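Aminodeoxyfutalosine deaminase (Deinococcus radiodurans, PDB 2IMR) catalyses the zinc-dependent deamination of aminodeoxyfutalosine to futalosine, a step of menaquinone biosynthesis, and acts more weakly on adenosine and related nucleosides. Local coordinates at residues T284-L289 against V302-V307; L289-V294 against I312-R317; C320-C325 against G335-P340. One frame throughout, in Å; residues are numbered along the deposited sequence.

Interaction 1: residues T284-L289 against V302-V307; sequences TPVRYL and VHMVNV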
loop_
_atom_site.group_PDB
_atom_site.type_symbol
_atom_site.label_atom_id
_atom_site.label_comp_id
_atom_site.label_asym_id
_atom_site.label_seq_id
_atom_site.Cartn_x
_atom_site.Cartn_y
_atom_site.Cartn_z
ATOM N N THR A 284 0.441 20.508 9.557
ATOM C CA THR A 284 -0.155 19.485 8.703
ATOM C C THR A 284 0.196 18.161 9.362
ATOM O O THR A 284 1.163 18.070 10.125
ATOM C CB THR A 284 0.442 19.448 7.282
ATOM O OG1 THR A 284 1.738 18.846 7.336
ATOM C CG2 THR A 284 0.538 20.850 6.690
ATOM N N PRO A 285 -0.579 17.109 9.077
ATOM C CA PRO A 285 -0.239 15.832 9.705
ATOM C C PRO A 285 1.186 15.383 9.371
ATOM O O PRO A 285 1.846 14.740 10.186
ATOM C CB PRO A 285 -1.310 14.878 9.163
ATOM C CG PRO A 285 -1.725 15.522 7.854
ATOM C CD PRO A 285 -1.763 16.985 8.213
ATOM N N VAL A 286 1.662 15.718 8.176
ATOM C CA VAL A 286 3.012 15.324 7.787
ATOM C C VAL A 286 4.060 16.103 8.580
ATOM O O VAL A 286 5.034 15.525 9.072
ATOM C CB VAL A 286 3.236 15.534 6.275
ATOM C CG1 VAL A 286 4.646 15.106 5.892
ATOM C CG2 VAL A 286 2.202 14.716 5.486
ATOM N N ARG A 287 3.867 17.411 8.707
ATOM C CA ARG A 287 4.814 18.224 9.463
ATOM C C ARG A 287 4.808 17.738 10.910
ATOM O O ARG A 287 5.850 17.646 11.551
ATOM C CB ARG A 287 4.433 19.701 9.407
ATOM C CG ARG A 287 5.462 20.596 10.069
ATOM C CD ARG A 287 5.009 22.042 10.147
ATOM N NE ARG A 287 5.849 22.776 11.087
ATOM C CZ ARG A 287 5.434 23.791 11.836
ATOM N NH1 ARG A 287 4.178 24.210 11.759
ATOM N NH2 ARG A 287 6.273 24.371 12.685
ATOM N N TYR A 288 3.621 17.425 11.416
ATOM C CA TYR A 288 3.479 16.910 12.770
ATOM C C TYR A 288 4.378 15.688 12.982
ATOM O O TYR A 288 5.167 15.644 13.924
ATOM C CB TYR A 288 2.019 16.528 13.030
ATOM C CG TYR A 288 1.826 15.553 14.169
ATOM C CD1 TYR A 288 2.218 15.879 15.467
ATOM C CD2 TYR A 288 1.252 14.296 13.944
ATOM C CE1 TYR A 288 2.047 14.979 16.517
ATOM C CE2 TYR A 288 1.077 13.389 14.982
ATOM C CZ TYR A 288 1.477 13.736 16.267
ATOM O OH TYR A 288 1.308 12.844 17.299
ATOM N N LEU A 289 4.257 14.692 12.106
ATOM C CA LEU A 289 5.068 13.478 12.226
ATOM C C LEU A 289 6.555 13.750 12.058
ATOM O O LEU A 289 7.392 13.150 12.729
ATOM C CB LEU A 289 4.640 12.442 11.185
ATOM C CG LEU A 289 3.254 11.826 11.368
ATOM C CD1 LEU A 289 2.939 10.909 10.180
ATOM C CD2 LEU A 289 3.220 11.054 12.679
ATOM N N VAL A 302 0.829 5.850 3.877
ATOM C CA VAL A 302 -0.272 5.445 3.008
ATOM C C VAL A 302 -1.294 6.543 2.710
ATOM O O VAL A 302 -1.646 7.335 3.586
ATOM C CB VAL A 302 -0.997 4.232 3.618
ATOM C CG1 VAL A 302 -2.059 3.711 2.653
ATOM C CG2 VAL A 302 0.024 3.146 3.949
ATOM N N HIS A 303 -1.751 6.567 1.456
ATOM C CA HIS A 303 -2.725 7.524 0.939
ATOM C C HIS A 303 -2.044 8.842 0.607
ATOM O O HIS A 303 -1.801 9.126 -0.564
ATOM C CB HIS A 303 -3.884 7.709 1.928
ATOM C CG HIS A 303 -4.700 6.463 2.119
ATOM N ND1 HIS A 303 -5.232 5.757 1.059
ATOM C CD2 HIS A 303 -5.045 5.781 3.236
ATOM C CE1 HIS A 303 -5.866 4.692 1.516
ATOM N NE2 HIS A 303 -5.767 4.682 2.833
ATOM N N MET A 304 -1.742 9.648 1.623
ATOM C CA MET A 304 -1.027 10.901 1.400
ATOM C C MET A 304 -1.629 11.742 0.284
ATOM O O MET A 304 -0.910 12.258 -0.580
ATOM C CB MET A 304 0.426 10.585 1.056
ATOM C CG MET A 304 1.198 9.936 2.186
ATOM S SD MET A 304 1.513 11.152 3.466
ATOM C CE MET A 304 2.933 12.023 2.727
ATOM N N VAL A 305 -2.943 11.893 0.308
ATOM C CA VAL A 305 -3.637 12.649 -0.722
ATOM C C VAL A 305 -3.655 14.144 -0.454
ATOM O O VAL A 305 -3.410 14.955 -1.344
ATOM C CB VAL A 305 -5.095 12.146 -0.867
ATOM C CG1 VAL A 305 -5.891 13.061 -1.794
ATOM C CG2 VAL A 305 -5.089 10.725 -1.412
ATOM N N ASN A 306 -3.929 14.512 0.787
ATOM C CA ASN A 306 -4.022 15.916 1.132
ATOM C C ASN A 306 -2.779 16.445 1.829
ATOM O O ASN A 306 -2.745 16.612 3.044
ATOM C CB ASN A 306 -5.288 16.098 1.961
ATOM C CG ASN A 306 -6.529 15.665 1.191
ATOM O OD1 ASN A 306 -7.069 16.428 0.392
ATOM N ND2 ASN A 306 -6.961 14.421 1.400
ATOM N N VAL A 307 -1.754 16.707 1.021
ATOM C CA VAL A 307 -0.480 17.201 1.502
ATOM C C VAL A 307 -0.089 18.464 0.745
ATOM O O VAL A 307 -0.664 18.783 -0.295
ATOM C CB VAL A 307 0.637 16.144 1.314
ATOM C CG1 VAL A 307 0.290 14.871 2.083
ATOM C CG2 VAL A 307 0.829 15.845 -0.169
#
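A small, wholly apolar contact between Val286, Met304 and Val307 joins the first turn of helix 285-292 to the loop that leaves barrel strand 300-303. The fold is the TIM-type barrel of the amidohydrolases, in which helices lie outside a ring of parallel strands. A single methyl does the touching from the helix: Val286 CG2 lies 3.9 Å from Met304 CE and also 3.9 Å from Val307 CG1. This branch stands anti to the carbonyl carbon of Val286, while CG1 takes the place anti to the backbone N (chi1 -180°). Met304 arrives at about a right angle to the valine; its chain folds at chi2 (-72°) and again at chi3 (-80°), which brings the terminal methyl back toward the helix. The start of that helix is fixed by Thr284, the N-cap, whose OG1 accepts from Arg287 N at 2.9 Å in a nearly straight bond, and Asp311 provides a second partner for the same hydroxyl. Val241 of the adjacent strand 238-241 touches both Val286 and Met304 and extends the apolar cluster. With no hydrogen bond across the two segments, the contact rests on shape and exclusion of water, and dispersion between methyl groups supplies its direct attraction.

Interaction 2: residues L289-V294 against I312-R317; sequences LDELGV and IARVAR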
loop_
_atom_site.group_PDB
_atom_site.type_symbol
_atom_site.label_atom_id
_atom_site.label_comp_id
_atom_site.label_asym_id
_atom_site.label_seq_id
_atom_site.Cartn_x
_atom_site.Cartn_y
_atom_site.Cartn_z
ATOM N N LEU A 289 4.257 14.692 12.106
ATOM C CA LEU A 289 5.068 13.478 12.226
ATOM C C LEU A 289 6.555 13.750 12.058
ATOM O O LEU A 289 7.392 13.150 12.729
ATOM C CB LEU A 289 4.640 12.442 11.185
ATOM C CG LEU A 289 3.254 11.826 11.368
ATOM C CD1 LEU A 289 2.939 10.909 10.180
ATOM C CD2 LEU A 289 3.220 11.054 12.679
ATOM N N ASP A 290 6.882 14.653 11.142
ATOM C CA ASP A 290 8.272 14.982 10.882
ATOM C C ASP A 290 8.922 15.613 12.113
ATOM O O ASP A 290 10.005 15.200 12.531
ATOM C CB ASP A 290 8.361 15.928 9.682
ATOM C CG ASP A 290 9.780 16.084 9.165
ATOM O OD1 ASP A 290 10.533 15.082 9.163
ATOM O OD2 ASP A 290 10.137 17.202 8.744
ATOM N N GLU A 291 8.254 16.598 12.705
ATOM C CA GLU A 291 8.802 17.266 13.883
ATOM C C GLU A 291 8.738 16.386 15.123
ATOM O O GLU A 291 9.484 16.597 16.081
ATOM C CB GLU A 291 8.079 18.588 14.135
ATOM C CG GLU A 291 8.075 19.497 12.920
ATOM C CD GLU A 291 7.684 20.920 13.240
ATOM O OE1 GLU A 291 6.884 21.132 14.176
ATOM O OE2 GLU A 291 8.168 21.831 12.538
ATOM N N LEU A 292 7.849 15.397 15.103
ATOM C CA LEU A 292 7.726 14.483 16.226
ATOM C C LEU A 292 8.886 13.499 16.194
ATOM O O LEU A 292 9.158 12.819 17.182
ATOM C CB LEU A 292 6.397 13.718 16.162
ATOM C CG LEU A 292 6.109 12.756 17.318
ATOM C CD1 LEU A 292 6.145 13.504 18.647
ATOM C CD2 LEU A 292 4.740 12.118 17.117
ATOM N N GLY A 293 9.561 13.428 15.048
ATOM C CA GLY A 293 10.694 12.532 14.904
ATOM C C GLY A 293 10.311 11.150 14.417
ATOM O O GLY A 293 11.133 10.235 14.407
ATOM N N VAL A 294 9.054 10.995 14.010
ATOM C CA VAL A 294 8.567 9.709 13.527
ATOM C C VAL A 294 9.059 9.381 12.115
ATOM O O VAL A 294 9.286 8.214 11.795
ATOM C CB VAL A 294 7.018 9.667 13.564
ATOM C CG1 VAL A 294 6.502 8.375 12.947
ATOM C CG2 VAL A 294 6.544 9.781 15.002
ATOM N N ILE A 312 5.593 17.251 0.930
ATOM C CA ILE A 312 6.292 16.391 -0.019
ATOM C C ILE A 312 7.806 16.484 0.159
ATOM O O ILE A 312 8.501 15.473 0.121
ATOM C CB ILE A 312 5.892 16.746 -1.474
ATOM C CG1 ILE A 312 4.410 16.421 -1.679
ATOM C CG2 ILE A 312 6.745 15.955 -2.471
ATOM C CD1 ILE A 312 3.833 16.912 -2.986
ATOM N N ALA A 313 8.310 17.696 0.380
ATOM C CA ALA A 313 9.742 17.901 0.584
ATOM C C ALA A 313 10.210 17.176 1.846
ATOM O O ALA A 313 11.285 16.575 1.865
ATOM C CB ALA A 313 10.049 19.398 0.686
ATOM N N ARG A 314 9.396 17.217 2.901
ATOM C CA ARG A 314 9.750 16.547 4.152
ATOM C C ARG A 314 9.807 15.032 3.958
ATOM O O ARG A 314 10.688 14.357 4.495
ATOM C CB ARG A 314 8.734 16.894 5.252
ATOM C CG ARG A 314 8.732 18.359 5.669
ATOM C CD ARG A 314 7.620 18.648 6.674
ATOM N NE ARG A 314 7.621 20.037 7.136
ATOM C CZ ARG A 314 8.421 20.519 8.086
ATOM N NH1 ARG A 314 9.298 19.733 8.690
ATOM N NH2 ARG A 314 8.337 21.794 8.435
ATOM N N VAL A 315 8.860 14.501 3.193
ATOM C CA VAL A 315 8.807 13.068 2.919
ATOM C C VAL A 315 10.032 12.627 2.123
ATOM O O VAL A 315 10.645 11.599 2.416
ATOM C CB VAL A 315 7.520 12.710 2.126
ATOM C CG1 VAL A 315 7.565 11.260 1.661
ATOM C CG2 VAL A 315 6.304 12.951 3.000
ATOM N N ALA A 316 10.380 13.413 1.114
ATOM C CA ALA A 316 11.533 13.118 0.271
ATOM C C ALA A 316 12.826 13.118 1.087
ATOM O O ALA A 316 13.664 12.228 0.942
ATOM C CB ALA A 316 11.620 14.138 -0.855
ATOM N N ARG A 317 12.977 14.118 1.948
ATOM C CA ARG A 317 14.163 14.242 2.795
ATOM C C ARG A 317 14.336 13.044 3.721
ATOM O O ARG A 317 15.451 12.552 3.924
ATOM C CB ARG A 317 14.071 15.523 3.635
ATOM C CG ARG A 317 15.162 15.660 4.691
ATOM C CD ARG A 317 15.096 17.008 5.395
ATOM N NE ARG A 317 13.822 17.236 6.075
ATOM C CZ ARG A 317 13.554 18.321 6.793
ATOM N NH1 ARG A 317 14.472 19.270 6.922
ATOM N NH2 ARG A 317 12.373 18.464 7.381
HETATM O O HOH W 1 12.095 15.107 6.800
HETATM O O HOH W 2 10.283 21.776 10.591
#
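The last turn of helix 285-292 comes closest to helix 309-318 at Asp290 and Arg314, whose CA atoms are 7.1 Å apart, and Gly293, with its positive phi, ends the first helix in a Schellman motif. One carboxylate oxygen takes both arginines. Asp290 OD2 accepts from Arg314 NH1 at 2.7 Å through its anti lone pair, the one away from OD1, and lies in the guanidinium plane although the two flat groups are turned 69° apart. Arg314 reaches it with a chain extended from CG to NE. Arg317 NH2 meets the same oxygen at 2.9 Å in a weak, bent bond; a bend at chi3 (60°) turns the guanidinium toward Asp290, with the oxygen at its edge. The other oxygen, Asp290 OD1, accepts from a water 2.8 Å away, which also donates to Arg314 O and accepts from Arg317 NE. A second water links Glu291 OE2 to Arg314 NH2, while Arg277 and Arg287 form salt bridges with Glu291, and Asp310 with Arg314 NE. Two positive groups sharing one oxygen would probably stabilise ionised Asp290; the water at OD1 ties the network to the backbone of helix 309-318, while the second joins side chains alone.

Interaction 3: residues C320-C325 against G335-P340; sequences CAVVTC and GTFDWP
Thr324 lays its CB over one face of the Phe337 ring, 3.9 Å from the centroid and 24° off the ring normal, a CH-pi contact displaced toward the rim of the ring. The two side chains cross at about a right angle. Thr324 OG1 stands anti to its own backbone N (chi1 180°), which carries the oxygen to the root of the phenylalanine, 3.4 Å from Phe337 CB. The methyl branch leads elsewhere: Thr324 CG2 approaches the six-membered part of the indole, 4.0 Å from Trp339 CZ3, so the two branches of the threonine serve different aromatic side chains. Farther along the same ring, Val322 CG2 reaches Phe337 CZ at 3.9 Å, coming in obliquely. Val322 and Thr324 are alternate residues of strand 322-324 and direct their side chains to the same side, whereas Val323 between them faces the other way and touches the zinc ligand His99. This is the two-sided pattern of a TIM-barrel strand: one set of side chains looks into the barrel, the other meets the outer layer of helices. Here that outer layer begins with the loop before helix 339-344, whose N-cap, Asp338, bonds through OD1 to Ala341 N. Phe337 CG is anti to the backbone N (chi1 173°), which swings the ring across to the strand, and Phe342 of the following helix stacks with that ring. Replacing Phe337 by an alanine would probably open a gap beside Val322 and Thr324, deprive Thr324 CB of its aromatic face and leave Phe342 without its stacking partner. Trp339 sits to one side, over strand 349-351, where Val349 and Leu351 touch the indole, and helix 380-395 packs on it through Val382, Leu383 and Ala386.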
loop_
_atom_site.group_PDB
_atom_site.type_symbol
_atom_site.label_atom_id
_atom_site.label_comp_id
_atom_site.label_asym_id
_atom_site.label_seq_id
_atom_site.Cartn_x
_atom_site.Cartn_y
_atom_site.Cartn_z
ATOM N N CYS A 320 11.086 8.356 2.969
ATOM C CA CYS A 320 9.906 7.516 3.172
ATOM C C CYS A 320 9.278 7.122 1.837
ATOM O O CYS A 320 9.257 7.912 0.893
ATOM C CB CYS A 320 8.840 8.258 3.990
ATOM S SG CYS A 320 9.233 8.617 5.717
ATOM N N ALA A 321 8.772 5.898 1.760
ATOM C CA ALA A 321 8.100 5.441 0.553
ATOM C C ALA A 321 6.621 5.709 0.820
ATOM O O ALA A 321 6.219 5.846 1.973
ATOM C CB ALA A 321 8.336 3.950 0.345
ATOM N N VAL A 322 5.816 5.802 -0.231
ATOM C CA VAL A 322 4.388 6.040 -0.055
ATOM C C VAL A 322 3.575 5.043 -0.867
ATOM O O VAL A 322 4.002 4.604 -1.936
ATOM C CB VAL A 322 3.989 7.473 -0.495
ATOM C CG1 VAL A 322 4.715 8.501 0.358
ATOM C CG2 VAL A 322 4.304 7.683 -1.968
ATOM N N VAL A 323 2.407 4.671 -0.352
ATOM C CA VAL A 323 1.539 3.750 -1.073
ATOM C C VAL A 323 0.248 4.476 -1.419
ATOM O O VAL A 323 -0.386 5.073 -0.550
ATOM C CB VAL A 323 1.187 2.499 -0.236
ATOM C CG1 VAL A 323 0.300 1.559 -1.060
ATOM C CG2 VAL A 323 2.454 1.782 0.196
ATOM N N THR A 324 -0.136 4.448 -2.691
ATOM C CA THR A 324 -1.370 5.099 -3.103
ATOM C C THR A 324 -2.380 4.007 -3.473
ATOM O O THR A 324 -1.999 2.972 -4.015
ATOM C CB THR A 324 -1.119 6.064 -4.299
ATOM O OG1 THR A 324 -2.348 6.689 -4.697
ATOM C CG2 THR A 324 -0.529 5.320 -5.484
ATOM N N CYS A 325 -3.653 4.237 -3.139
ATOM C CA CYS A 325 -4.749 3.303 -3.422
ATOM C C CYS A 325 -5.776 4.103 -4.233
ATOM O O CYS A 325 -6.735 4.651 -3.688
ATOM C CB CYS A 325 -5.378 2.806 -2.106
ATOM S SG CYS A 325 -4.210 2.026 -0.933
ATOM N N GLY A 335 -10.162 12.851 -2.694
ATOM C CA GLY A 335 -9.372 13.716 -3.544
ATOM C C GLY A 335 -8.430 12.792 -4.296
ATOM O O GLY A 335 -8.558 11.566 -4.193
ATOM N N THR A 336 -7.475 13.350 -5.030
ATOM C CA THR A 336 -6.563 12.523 -5.809
ATOM C C THR A 336 -5.092 12.697 -5.433
ATOM O O THR A 336 -4.599 13.817 -5.344
ATOM C CB THR A 336 -6.734 12.822 -7.319
ATOM O OG1 THR A 336 -8.103 12.616 -7.689
ATOM C CG2 THR A 336 -5.852 11.911 -8.158
ATOM N N PHE A 337 -4.417 11.573 -5.197
ATOM C CA PHE A 337 -2.993 11.541 -4.857
ATOM C C PHE A 337 -2.231 12.233 -5.986
ATOM O O PHE A 337 -2.427 11.910 -7.155
ATOM C CB PHE A 337 -2.538 10.079 -4.740
ATOM C CG PHE A 337 -1.054 9.899 -4.567
ATOM C CD1 PHE A 337 -0.420 10.283 -3.388
ATOM C CD2 PHE A 337 -0.293 9.301 -5.574
ATOM C CE1 PHE A 337 0.943 10.071 -3.210
ATOM C CE2 PHE A 337 1.070 9.085 -5.406
ATOM C CZ PHE A 337 1.694 9.470 -4.219
ATOM N N ASP A 338 -1.363 13.178 -5.640
ATOM C CA ASP A 338 -0.596 13.894 -6.659
ATOM C C ASP A 338 0.642 13.085 -7.037
ATOM O O ASP A 338 1.753 13.403 -6.622
ATOM C CB ASP A 338 -0.172 15.271 -6.135
ATOM C CG ASP A 338 0.237 16.215 -7.252
ATOM O OD1 ASP A 338 0.620 15.720 -8.331
ATOM O OD2 ASP A 338 0.182 17.443 -7.047
ATOM N N TRP A 339 0.454 12.033 -7.825
ATOM C CA TRP A 339 1.581 11.196 -8.208
ATOM C C TRP A 339 2.673 11.991 -8.929
ATOM O O TRP A 339 3.854 11.870 -8.603
ATOM C CB TRP A 339 1.114 10.036 -9.095
ATOM C CG TRP A 339 2.092 8.894 -9.160
ATOM C CD1 TRP A 339 3.455 8.977 -9.231
ATOM C CD2 TRP A 339 1.773 7.499 -9.215
ATOM N NE1 TRP A 339 4.003 7.721 -9.330
ATOM C CE2 TRP A 339 2.993 6.796 -9.322
ATOM C CE3 TRP A 339 0.573 6.775 -9.187
ATOM C CZ2 TRP A 339 3.049 5.400 -9.401
ATOM C CZ3 TRP A 339 0.625 5.388 -9.267
ATOM C CH2 TRP A 339 1.857 4.715 -9.372
ATOM N N PRO A 340 2.299 12.813 -9.921
ATOM C CA PRO A 340 3.364 13.564 -10.598
ATOM C C PRO A 340 4.243 14.399 -9.665
ATOM O O PRO A 340 5.458 14.490 -9.868
ATOM C CB PRO A 340 2.611 14.404 -11.636
ATOM C CG PRO A 340 1.184 14.398 -11.167
ATOM C CD PRO A 340 0.995 13.040 -10.562
#

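In the fold
Successive elements of one half of the barrel carry all three contacts. Interactions 1 and 2, with centres 9 Å apart, share helix 285-292 and Leu289, and Val315 joins them: its CG2 lies 3.5 Å from Met304 CE. The same residue reaches interaction 3, where Val315 CG1 is 4.2 Å from Val322 CG1. Interactions 1 and 3 meet through the sheet itself, His303 N lying 2.8 Å from Val323 O in a probable hydrogen bond. Neither touches the metal: the side chains of Met304 and Thr324 are each about 12 Å from the zinc ion, though Met304 is about 8 Å from the zinc ligand His240 and Thr324 about 9 Å from the zinc ligand His99, side chain to side chain. Interaction 2 lies at the surface.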